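Local atomic coordinates of putative DNA ligase-like protein Rv0938/MT0965 (Mycobacterium tuberculosis, PDB entry 2IRU), a protein that probably repairs DNA double-strand breaks by non-homologous end joining together with Ku, its N-terminal domain, the part in this chain, acting as the DNA polymerase. Residues 136-140 and 228-234; 158-163 and 202-206. The contacts are given in a common frame with arbitrary orientation. Numbering follows the deposited sequence.

Contact 1 (136-140 and 228-234); sequences RLVFD and FVDWSQN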
loop_
_atom_site.group_PDB
_atom_site.type_symbol
_atom_site.label_atom_id
_atom_site.label_comp_id
_atom_site.label_asym_id
_atom_site.label_seq_id
_atom_site.Cartn_x
_atom_site.Cartn_y
_atom_site.Cartn_z
ATOM N N ARG A 136 -9.685 5.861 -5.311
ATOM C CA ARG A 136 -9.872 5.761 -3.843
ATOM C C ARG A 136 -9.025 6.826 -3.192
ATOM O O ARG A 136 -8.084 7.336 -3.825
ATOM C CB ARG A 136 -9.416 4.361 -3.374
ATOM C CG ARG A 136 -7.928 4.076 -3.558
ATOM C CD ARG A 136 -7.624 2.578 -3.488
ATOM N NE ARG A 136 -6.177 2.367 -3.501
ATOM C CZ ARG A 136 -5.547 1.252 -3.882
ATOM N NH1 ARG A 136 -6.228 0.192 -4.324
ATOM N NH2 ARG A 136 -4.213 1.216 -3.833
ATOM N N LEU A 137 -9.364 7.193 -1.946
ATOM C CA LEU A 137 -8.482 8.021 -1.119
ATOM C C LEU A 137 -7.649 7.159 -0.164
ATOM O O LEU A 137 -8.078 6.088 0.279
ATOM C CB LEU A 137 -9.289 9.026 -0.263
ATOM C CG LEU A 137 -10.312 9.969 -0.897
ATOM C CD1 LEU A 137 -10.984 10.830 0.197
ATOM C CD2 LEU A 137 -9.654 10.837 -1.939
ATOM N N VAL A 138 -6.463 7.640 0.175
ATOM C CA VAL A 138 -5.715 7.025 1.257
ATOM C C VAL A 138 -5.337 8.090 2.268
ATOM O O VAL A 138 -4.991 9.237 1.901
ATOM C CB VAL A 138 -4.447 6.277 0.778
ATOM C CG1 VAL A 138 -3.414 7.257 0.276
ATOM C CG2 VAL A 138 -3.863 5.410 1.897
ATOM N N PHE A 139 -5.464 7.731 3.536
ATOM C CA PHE A 139 -4.941 8.543 4.632
ATOM C C PHE A 139 -3.888 7.734 5.386
ATOM O O PHE A 139 -4.110 6.552 5.680
ATOM C CB PHE A 139 -6.047 8.952 5.596
ATOM C CG PHE A 139 -7.093 9.797 4.958
ATOM C CD1 PHE A 139 -7.036 11.188 5.051
ATOM C CD2 PHE A 139 -8.163 9.200 4.274
ATOM C CE1 PHE A 139 -8.036 11.963 4.424
ATOM C CE2 PHE A 139 -9.148 9.949 3.672
ATOM C CZ PHE A 139 -9.090 11.340 3.745
ATOM N N ASP A 140 -2.749 8.355 5.668
ATOM C CA ASP A 140 -1.704 7.710 6.459
ATOM C C ASP A 140 -1.791 8.373 7.831
ATOM O O ASP A 140 -1.520 9.570 7.952
ATOM C CB ASP A 140 -0.331 8.011 5.845
ATOM C CG ASP A 140 0.835 7.423 6.631
ATOM O OD1 ASP A 140 0.675 6.767 7.707
ATOM O OD2 ASP A 140 1.967 7.652 6.136
ATOM N N PHE A 228 -0.724 12.440 13.168
ATOM C CA PHE A 228 -0.600 13.195 11.939
ATOM C C PHE A 228 -1.481 12.498 10.894
ATOM O O PHE A 228 -1.245 11.346 10.542
ATOM C CB PHE A 228 0.865 13.202 11.483
ATOM C CG PHE A 228 1.078 13.800 10.125
ATOM C CD1 PHE A 228 0.276 14.844 9.664
ATOM C CD2 PHE A 228 2.092 13.307 9.301
ATOM C CE1 PHE A 228 0.480 15.411 8.372
ATOM C CE2 PHE A 228 2.305 13.862 8.024
ATOM C CZ PHE A 228 1.493 14.902 7.565
ATOM N N VAL A 229 -2.534 13.189 10.474
ATOM C CA VAL A 229 -3.442 12.656 9.463
ATOM C C VAL A 229 -2.941 13.133 8.106
ATOM O O VAL A 229 -3.284 14.219 7.655
ATOM C CB VAL A 229 -4.893 13.093 9.709
ATOM C CG1 VAL A 229 -5.826 12.538 8.662
ATOM C CG2 VAL A 229 -5.331 12.607 11.067
ATOM N N ASP A 230 -2.111 12.302 7.501
ATOM C CA ASP A 230 -1.421 12.679 6.281
ATOM C C ASP A 230 -2.318 12.386 5.068
ATOM O O ASP A 230 -2.636 11.212 4.756
ATOM C CB ASP A 230 -0.081 11.908 6.180
ATOM C CG ASP A 230 0.814 12.402 5.027
ATOM O OD1 ASP A 230 0.453 13.361 4.334
ATOM O OD2 ASP A 230 1.886 11.800 4.799
ATOM N N TRP A 231 -2.713 13.484 4.412
ATOM C CA TRP A 231 -3.551 13.491 3.213
ATOM C C TRP A 231 -2.703 13.570 1.947
ATOM O O TRP A 231 -3.261 13.480 0.833
ATOM C CB TRP A 231 -4.466 14.732 3.244
ATOM C CG TRP A 231 -3.699 15.966 3.666
ATOM C CD1 TRP A 231 -3.581 16.473 4.944
ATOM C CD2 TRP A 231 -2.925 16.833 2.821
ATOM N NE1 TRP A 231 -2.789 17.606 4.929
ATOM C CE2 TRP A 231 -2.363 17.834 3.644
ATOM C CE3 TRP A 231 -2.640 16.854 1.447
ATOM C CZ2 TRP A 231 -1.556 18.856 3.132
ATOM C CZ3 TRP A 231 -1.820 17.868 0.942
ATOM C CH2 TRP A 231 -1.282 18.844 1.780
ATOM N N SER A 232 -1.382 13.732 2.105
ATOM C CA SER A 232 -0.490 14.109 0.983
ATOM C C SER A 232 -0.226 12.968 -0.012
ATOM O O SER A 232 0.233 13.198 -1.159
ATOM C CB SER A 232 0.858 14.648 1.495
ATOM O OG SER A 232 1.626 13.622 2.080
ATOM N N GLN A 233 -0.446 11.732 0.434
ATOM C CA GLN A 233 -0.233 10.560 -0.449
ATOM C C GLN A 233 -1.273 10.378 -1.572
ATOM O O GLN A 233 -1.147 9.492 -2.441
ATOM C CB GLN A 233 -0.017 9.288 0.368
ATOM C CG GLN A 233 1.207 9.455 1.231
ATOM C CD GLN A 233 1.378 8.377 2.228
ATOM O OE1 GLN A 233 1.267 7.189 1.909
ATOM N NE2 GLN A 233 1.666 8.775 3.470
ATOM N N ASN A 234 -2.277 11.244 -1.580
ATOM C CA ASN A 234 -3.229 11.294 -2.686
ATOM C C ASN A 234 -2.660 12.032 -3.894
ATOM O O ASN A 234 -3.264 12.005 -4.968
ATOM C CB ASN A 234 -4.572 11.865 -2.216
ATOM C CG ASN A 234 -5.230 10.963 -1.170
ATOM O OD1 ASN A 234 -5.706 9.890 -1.496
ATOM N ND2 ASN A 234 -5.218 11.392 0.106
HETATM O O HOH W 1 -6.477 9.542 -4.100
HETATM O O HOH W 2 -2.495 10.523 2.195
HETATM O O HOH W 3 3.239 10.338 6.849
#
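In the sheet that carries the probable metal ligands of this primase-type (AEP) polymerase domain, strands 137-140 and 228-230 run antiparallel, their axes 5.2 Å apart at 154°. Register is fixed by one hydrogen-bonded pair, D140 with D230: D140 N donates to D230 O (3.0 Å) and D230 N to D140 O (2.8 Å). After D230 the second strand ends; W231 leads into a 3-10 segment, 232-234, and the N234 side chain takes over the pairing: V138 N donates to N234 OD1 (2.9 Å), while N234 ND2 donates to V138 O (2.8 Å) and to W231 O (3.0 Å). Water 2 fills the gap between these two sets of bonds, donating to V138 O (2.8 Å) and D230 O (2.7 Å) and accepting from Q233 N (3.0 Å). Water 1 joins R136 O to N234 OD1, at 2.7 Å from each. F139 points to the other side of the sheet from D140 and touches A199 of helix 192-209.

D140 and D230 are probably Mn(2+) ligands, as in related polymerases, and Q233 probably contacts the substrate. Q233 NE2 donates to D140 OD2 (2.9 Å), with a weak bond to D230 OD2 (3.3 Å), and Q233 OE1 is hydrogen-bonded to T240. D230 OD1 accepts from S232 N (2.9 Å), an Asx turn, and from S232 OG (2.6 Å). The carboxylate atoms D140 OD2 and D230 OD2 lie only 4.4 Å apart, bridged by water 3, which donates to D140 OD2 at 3.1 Å and D230 OD2 at 2.9 Å.

Contact 2 (158-163 and 202-206); sequences AVRDLL and VAQRL
A steep crossing sets this helix pair apart: segments 158-163 and 202-206 are regular alpha-helix, yet their directions differ by 118°, and their axes come no nearer than 10.3 Å. The register rests on two CA pairs, L162 with V202 at 7.0 Å and V159 with L206 at 7.1 Å. L162, pointing toward the partner with chi1 near -80° and chi2 near 86°, is the most heavily covered residue (98 Å²). It lies over V202, with L162 CD2 at 4.1 Å from V202 CG1, and reaches L206, with L162 CD1 at 3.9 Å from L206 CD1. The ends of L162 are modelled too tightly, so their exact positions deserve caution. L206, chi1 t and chi2 p, places CD2 at 3.5 Å from V159 CG2 and CD1 at 3.5 Å from A158 CB. V202, chi1 t, meets L163, chi1 m and chi2 t, with V202 CG2 at 3.9 Å from L163 CD2. The two helices pack on one face of a sheet, as in an alpha/beta layer: L163 and V202 both touch F139 of strand 129-143, and V159 touches L182 of strand 180-186. With 349 Å² buried and no hydrogen bond across, the pairing depends on shape and the hydrophobic effect.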
loop_
_atom_site.group_PDB
_atom_site.type_symbol
_atom_site.label_atom_id
_atom_site.label_comp_id
_atom_site.label_asym_id
_atom_site.label_seq_id
_atom_site.Cartn_x
_atom_site.Cartn_y
_atom_site.Cartn_z
ATOM N N ALA A 158 -12.791 8.606 13.792
ATOM C CA ALA A 158 -13.200 9.974 13.467
ATOM C C ALA A 158 -13.070 10.309 11.982
ATOM O O ALA A 158 -13.949 10.980 11.404
ATOM C CB ALA A 158 -12.445 10.969 14.338
ATOM N N VAL A 159 -11.984 9.851 11.354
ATOM C CA VAL A 159 -11.845 9.986 9.916
ATOM C C VAL A 159 -12.987 9.232 9.228
ATOM O O VAL A 159 -13.669 9.781 8.353
ATOM C CB VAL A 159 -10.476 9.442 9.412
ATOM C CG1 VAL A 159 -10.407 9.555 7.891
ATOM C CG2 VAL A 159 -9.332 10.190 10.094
ATOM N N ARG A 160 -13.183 7.977 9.648
ATOM C CA ARG A 160 -14.258 7.134 9.134
ATOM C C ARG A 160 -15.612 7.854 9.230
ATOM O O ARG A 160 -16.411 7.791 8.303
ATOM C CB ARG A 160 -14.352 5.816 9.904
ATOM C CG ARG A 160 -15.442 4.892 9.381
ATOM C CD ARG A 160 -15.861 3.858 10.406
ATOM N NE ARG A 160 -16.296 4.482 11.662
ATOM C CZ ARG A 160 -16.431 3.830 12.811
ATOM N NH1 ARG A 160 -16.200 2.526 12.872
ATOM N NH2 ARG A 160 -16.801 4.481 13.904
ATOM N N ASP A 161 -15.851 8.523 10.349
ATOM C CA ASP A 161 -17.158 9.141 10.584
ATOM C C ASP A 161 -17.375 10.346 9.663
ATOM O O ASP A 161 -18.469 10.518 9.102
ATOM C CB ASP A 161 -17.305 9.493 12.055
ATOM C CG ASP A 161 -17.480 8.252 12.944
ATOM O OD1 ASP A 161 -17.688 7.128 12.421
ATOM O OD2 ASP A 161 -17.427 8.410 14.185
ATOM N N LEU A 162 -16.326 11.150 9.471
ATOM C CA LEU A 162 -16.398 12.284 8.533
ATOM C C LEU A 162 -16.662 11.804 7.103
ATOM O O LEU A 162 -17.467 12.377 6.360
ATOM C CB LEU A 162 -15.121 13.128 8.580
ATOM C CG LEU A 162 -14.784 14.182 9.638
ATOM C CD1 LEU A 162 -14.138 13.639 10.852
ATOM C CD2 LEU A 162 -13.861 15.220 9.016
ATOM N N LEU A 163 -15.974 10.739 6.706
ATOM C CA LEU A 163 -16.175 10.192 5.368
ATOM C C LEU A 163 -17.596 9.638 5.205
ATOM O O LEU A 163 -18.208 9.788 4.143
ATOM C CB LEU A 163 -15.097 9.149 5.058
ATOM C CG LEU A 163 -13.684 9.746 4.961
ATOM C CD1 LEU A 163 -12.622 8.628 4.929
ATOM C CD2 LEU A 163 -13.516 10.707 3.765
ATOM N N VAL A 202 -10.781 16.936 4.705
ATOM C CA VAL A 202 -11.125 15.974 5.769
ATOM C C VAL A 202 -10.148 16.102 6.964
ATOM O O VAL A 202 -10.579 16.240 8.133
ATOM C CB VAL A 202 -11.174 14.510 5.214
ATOM C CG1 VAL A 202 -11.324 13.497 6.346
ATOM C CG2 VAL A 202 -12.333 14.382 4.249
ATOM N N ALA A 203 -8.851 16.064 6.663
ATOM C CA ALA A 203 -7.790 16.187 7.692
ATOM C C ALA A 203 -7.876 17.495 8.476
ATOM O O ALA A 203 -7.821 17.502 9.715
ATOM C CB ALA A 203 -6.430 16.079 7.045
ATOM N N GLN A 204 -8.014 18.611 7.759
ATOM C CA GLN A 204 -8.139 19.915 8.424
ATOM C C GLN A 204 -9.412 20.009 9.254
ATOM O O GLN A 204 -9.404 20.600 10.338
ATOM C CB GLN A 204 -8.053 21.057 7.407
ATOM C CG GLN A 204 -6.660 21.138 6.812
ATOM C CD GLN A 204 -6.515 22.221 5.758
ATOM O OE1 GLN A 204 -7.493 22.643 5.137
ATOM N NE2 GLN A 204 -5.281 22.667 5.546
ATOM N N ARG A 205 -10.489 19.392 8.779
ATOM C CA ARG A 205 -11.741 19.367 9.546
ATOM C C ARG A 205 -11.581 18.585 10.840
ATOM O O ARG A 205 -12.080 19.012 11.910
ATOM C CB ARG A 205 -12.897 18.809 8.709
ATOM C CG ARG A 205 -14.284 18.751 9.361
ATOM C CD ARG A 205 -15.281 18.000 8.423
ATOM N NE ARG A 205 -15.278 18.492 7.034
ATOM C CZ ARG A 205 -15.512 17.739 5.949
ATOM N NH1 ARG A 205 -15.761 16.433 6.050
ATOM N NH2 ARG A 205 -15.483 18.289 4.740
ATOM N N LEU A 206 -10.871 17.465 10.751
ATOM C CA LEU A 206 -10.595 16.659 11.936
ATOM C C LEU A 206 -9.705 17.417 12.913
ATOM O O LEU A 206 -9.956 17.413 14.123
ATOM C CB LEU A 206 -9.999 15.294 11.582
ATOM C CG LEU A 206 -9.936 14.317 12.765
ATOM C CD1 LEU A 206 -11.289 14.150 13.499
ATOM C CD2 LEU A 206 -9.431 12.972 12.266
#

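In the fold
Contacts 1 and 2 have centres 11 Å apart and meet through F139, whose ring packs CE2 against L163 CD1 (3.9 Å) and CZ against V202 CG1 (4.1 Å), and through W231 CD1, 3.6 Å from A203 CB. Strand 129-143 leads into helix 149-164, so the first segments of both contacts come from consecutive elements; helix 192-209 supplies segment 202-206 of contact 2 and, through A199 and T196, also packs against F139 and N234 of contact 1. Contact 1 is the deeper, centred about 11 Å from the chain centre against about 20 Å for the partly buried contact 2. Their chemistry differs accordingly: polar bonds, waters and acidic side chains at the probable metal site, aliphatic carbons between the helices covering the sheet's F139 side.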